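Side-chain contact in D-aminopeptidase (Bacillus subtilis, PDB 1HI9), which removes N-terminal residues from peptides containing D-amino acids, using two zinc ions per subunit inside the central chamber of a homodecamer: residues N233-T238 / M261-E266. Sequence-based numbering, arbitrary orientation.
Sequences NLMPGT and MLVMTE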
ATOM      1  N   ASN A 233     -12.542 -25.998  22.648  1.00 39.78           N
ATOM      2  CA  ASN A 233     -13.447 -26.448  23.687  1.00 40.70           C
ATOM      3  C   ASN A 233     -14.875 -25.930  23.498  1.00 41.57           C
ATOM      4  O   ASN A 233     -15.762 -26.201  24.307  1.00 41.62           O
ATOM      5  CB  ASN A 233     -12.895 -26.044  25.057  1.00 40.83           C
ATOM      6  CG  ASN A 233     -13.654 -26.683  26.197  1.00 42.45           C
ATOM      7  OD1 ASN A 233     -14.041 -27.855  26.117  1.00 42.14           O
ATOM      8  ND2 ASN A 233     -13.858 -25.928  27.272  1.00 40.98           N
ATOM      9  N   LEU A 234     -15.090 -25.190  22.420  1.00 41.59           N
ATOM     10  CA  LEU A 234     -16.408 -24.657  22.102  1.00 42.04           C
ATOM     11  C   LEU A 234     -17.219 -25.757  21.418  1.00 42.74           C
ATOM     12  O   LEU A 234     -18.443 -25.779  21.492  1.00 42.91           O
ATOM     13  CB  LEU A 234     -16.273 -23.471  21.154  1.00 42.80           C
ATOM     14  CG  LEU A 234     -16.681 -22.074  21.611  1.00 45.12           C
ATOM     15  CD1 LEU A 234     -16.306 -21.826  23.060  1.00 45.78           C
ATOM     16  CD2 LEU A 234     -16.005 -21.070  20.692  1.00 44.43           C
ATOM     17  N   MET A 235     -16.528 -26.672  20.747  1.00 42.67           N
ATOM     18  CA  MET A 235     -17.202 -27.754  20.048  1.00 41.82           C
ATOM     19  C   MET A 235     -17.872 -28.714  21.021  1.00 43.03           C
ATOM     20  O   MET A 235     -17.258 -29.166  21.988  1.00 43.46           O
ATOM     21  CB  MET A 235     -16.216 -28.527  19.182  1.00 40.94           C
ATOM     22  CG  MET A 235     -16.886 -29.478  18.211  1.00 40.60           C
ATOM     23  SD  MET A 235     -15.712 -30.359  17.180  1.00 41.03           S
ATOM     24  CE  MET A 235     -15.385 -31.814  18.224  1.00 40.46           C
ATOM     25  N   PRO A 236     -19.150 -29.044  20.773  1.00 42.92           N
ATOM     26  CA  PRO A 236     -19.872 -29.963  21.655  1.00 42.71           C
ATOM     27  C   PRO A 236     -19.140 -31.296  21.785  1.00 42.72           C
ATOM     28  O   PRO A 236     -18.575 -31.800  20.814  1.00 43.90           O
ATOM     29  CB  PRO A 236     -21.220 -30.123  20.957  1.00 43.02           C
ATOM     30  CG  PRO A 236     -21.394 -28.812  20.248  1.00 43.35           C
ATOM     31  CD  PRO A 236     -20.020 -28.584  19.674  1.00 43.31           C
ATOM     32  N   GLY A 237     -19.155 -31.865  22.984  1.00 41.93           N
ATOM     33  CA  GLY A 237     -18.491 -33.137  23.199  1.00 42.37           C
ATOM     34  C   GLY A 237     -17.024 -33.037  23.588  1.00 43.88           C
ATOM     35  O   GLY A 237     -16.359 -34.060  23.743  1.00 43.25           O
ATOM     36  N   THR A 238     -16.518 -31.815  23.750  1.00 43.75           N
ATOM     37  CA  THR A 238     -15.124 -31.611  24.124  1.00 45.04           C
ATOM     38  C   THR A 238     -14.984 -31.195  25.578  1.00 46.43           C
ATOM     39  O   THR A 238     -15.944 -30.757  26.207  1.00 45.28           O
ATOM     40  CB  THR A 238     -14.450 -30.502  23.272  1.00 44.69           C
ATOM     41  OG1 THR A 238     -15.086 -29.240  23.534  1.00 43.93           O
ATOM     42  CG2 THR A 238     -14.544 -30.830  21.796  1.00 44.35           C
ATOM     43  N   MET A 261     -10.906 -33.513  14.676  1.00 34.01           N
ATOM     44  CA  MET A 261      -9.596 -32.873  14.614  1.00 32.73           C
ATOM     45  C   MET A 261      -9.664 -31.680  13.669  1.00 31.74           C
ATOM     46  O   MET A 261      -9.178 -30.600  13.990  1.00 32.65           O
ATOM     47  CB  MET A 261      -8.538 -33.880  14.139  1.00 33.36           C
ATOM     48  CG  MET A 261      -7.138 -33.306  13.935  1.00 33.71           C
ATOM     49  SD  MET A 261      -6.934 -32.539  12.306  1.00 35.59           S
ATOM     50  CE  MET A 261      -7.125 -33.990  11.278  1.00 34.45           C
ATOM     51  N   LEU A 262     -10.290 -31.874  12.513  1.00 32.10           N
ATOM     52  CA  LEU A 262     -10.421 -30.810  11.524  1.00 31.69           C
ATOM     53  C   LEU A 262     -11.117 -29.585  12.093  1.00 32.33           C
ATOM     54  O   LEU A 262     -10.643 -28.458  11.932  1.00 35.38           O
ATOM     55  CB  LEU A 262     -11.189 -31.319  10.310  1.00 31.66           C
ATOM     56  CG  LEU A 262     -10.469 -32.409   9.502  1.00 31.42           C
ATOM     57  CD1 LEU A 262     -11.375 -32.889   8.378  1.00 31.00           C
ATOM     58  CD2 LEU A 262      -9.160 -31.854   8.934  1.00 29.97           C
ATOM     59  N   VAL A 263     -12.246 -29.803  12.754  1.00 32.49           N
ATOM     60  CA  VAL A 263     -13.005 -28.715  13.356  1.00 31.97           C
ATOM     61  C   VAL A 263     -12.266 -28.032  14.511  1.00 32.57           C
ATOM     62  O   VAL A 263     -12.171 -26.806  14.539  1.00 33.79           O
ATOM     63  CB  VAL A 263     -14.372 -29.218  13.853  1.00 30.61           C
ATOM     64  CG1 VAL A 263     -15.109 -28.105  14.582  1.00 29.70           C
ATOM     65  CG2 VAL A 263     -15.191 -29.695  12.664  1.00 30.83           C
ATOM     66  N   MET A 264     -11.760 -28.822  15.460  1.00 32.63           N
ATOM     67  CA  MET A 264     -11.030 -28.285  16.604  1.00 32.26           C
ATOM     68  C   MET A 264      -9.809 -27.474  16.191  1.00 32.47           C
ATOM     69  O   MET A 264      -9.548 -26.423  16.771  1.00 31.60           O
ATOM     70  CB  MET A 264     -10.597 -29.412  17.546  1.00 35.23           C
ATOM     71  CG  MET A 264     -11.713 -29.946  18.452  1.00 37.03           C
ATOM     72  SD  MET A 264     -11.175 -31.404  19.443  1.00 39.37           S
ATOM     73  CE  MET A 264     -11.874 -32.641  18.497  1.00 37.25           C
ATOM     74  N   THR A 265      -9.053 -27.948  15.204  1.00 31.39           N
ATOM     75  CA  THR A 265      -7.888 -27.191  14.768  1.00 30.64           C
ATOM     76  C   THR A 265      -8.342 -25.942  14.006  1.00 31.87           C
ATOM     77  O   THR A 265      -7.721 -24.881  14.102  1.00 31.10           O
ATOM     78  CB  THR A 265      -6.947 -28.051  13.867  1.00 29.98           C
ATOM     79  OG1 THR A 265      -7.672 -28.586  12.740  1.00 27.39           O
ATOM     80  CG2 THR A 265      -6.359 -29.188  14.673  1.00 29.32           C
ATOM     81  N   GLU A 266      -9.429 -26.074  13.249  1.00 32.57           N
ATOM     82  CA  GLU A 266      -9.959 -24.941  12.494  1.00 33.12           C
ATOM     83  C   GLU A 266     -10.363 -23.822  13.470  1.00 33.29           C
ATOM     84  O   GLU A 266     -10.140 -22.638  13.213  1.00 31.48           O
ATOM     85  CB  GLU A 266     -11.178 -25.366  11.665  1.00 33.83           C
ATOM     86  CG  GLU A 266     -11.656 -24.292  10.708  1.00 34.21           C
ATOM     87  CD  GLU A 266     -10.641 -24.010   9.610  1.00 36.11           C
ATOM     88  OE1 GLU A 266     -10.676 -22.910   9.039  1.00 35.27           O
ATOM     89  OE2 GLU A 266      -9.805 -24.889   9.309  1.00 39.00           O
TER
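Met235, in the loop that joins helix 226-232 to strand 238-240, packs on Val263 and Met264 of helix 254-268 in a small, buried and wholly apolar contact. With CG anti to the backbone N (chi1 -168°), the Met235 side chain extends from the loop to the helix and crosses both partners at about a right angle. Its SD rests on a branch of Val263, 3.5 Å from CG1, while the turn about the CG-SD bond (chi3 89°) brings CE to 3.6 Å from the CE of Met264. Methionine suits this place because its long, unbranched chain reaches the helix, and valine offers a short, blunt surface to receive it. Cutting Met235 back to an alanine would remove SD and CE, and is likely to open a gap beside Val263 CG1 and cost the CE of Met264 its methyl partner from the loop. Thr238 adds its CG2, 4.1 Å from Met264 SD, while its OG1 donates to Met235 O (2.7 Å) in the carbonyl plane, across the type II turn 235-238. Helix 254-268 lies on the antiparallel sheet, Met264 packing on Leu219 and Ile221 of strand 218-223 and, like Met235, on Phe249 of strand 246-250; Pro236 of a neighbouring subunit packs on Met235, placing the loop at a subunit boundary.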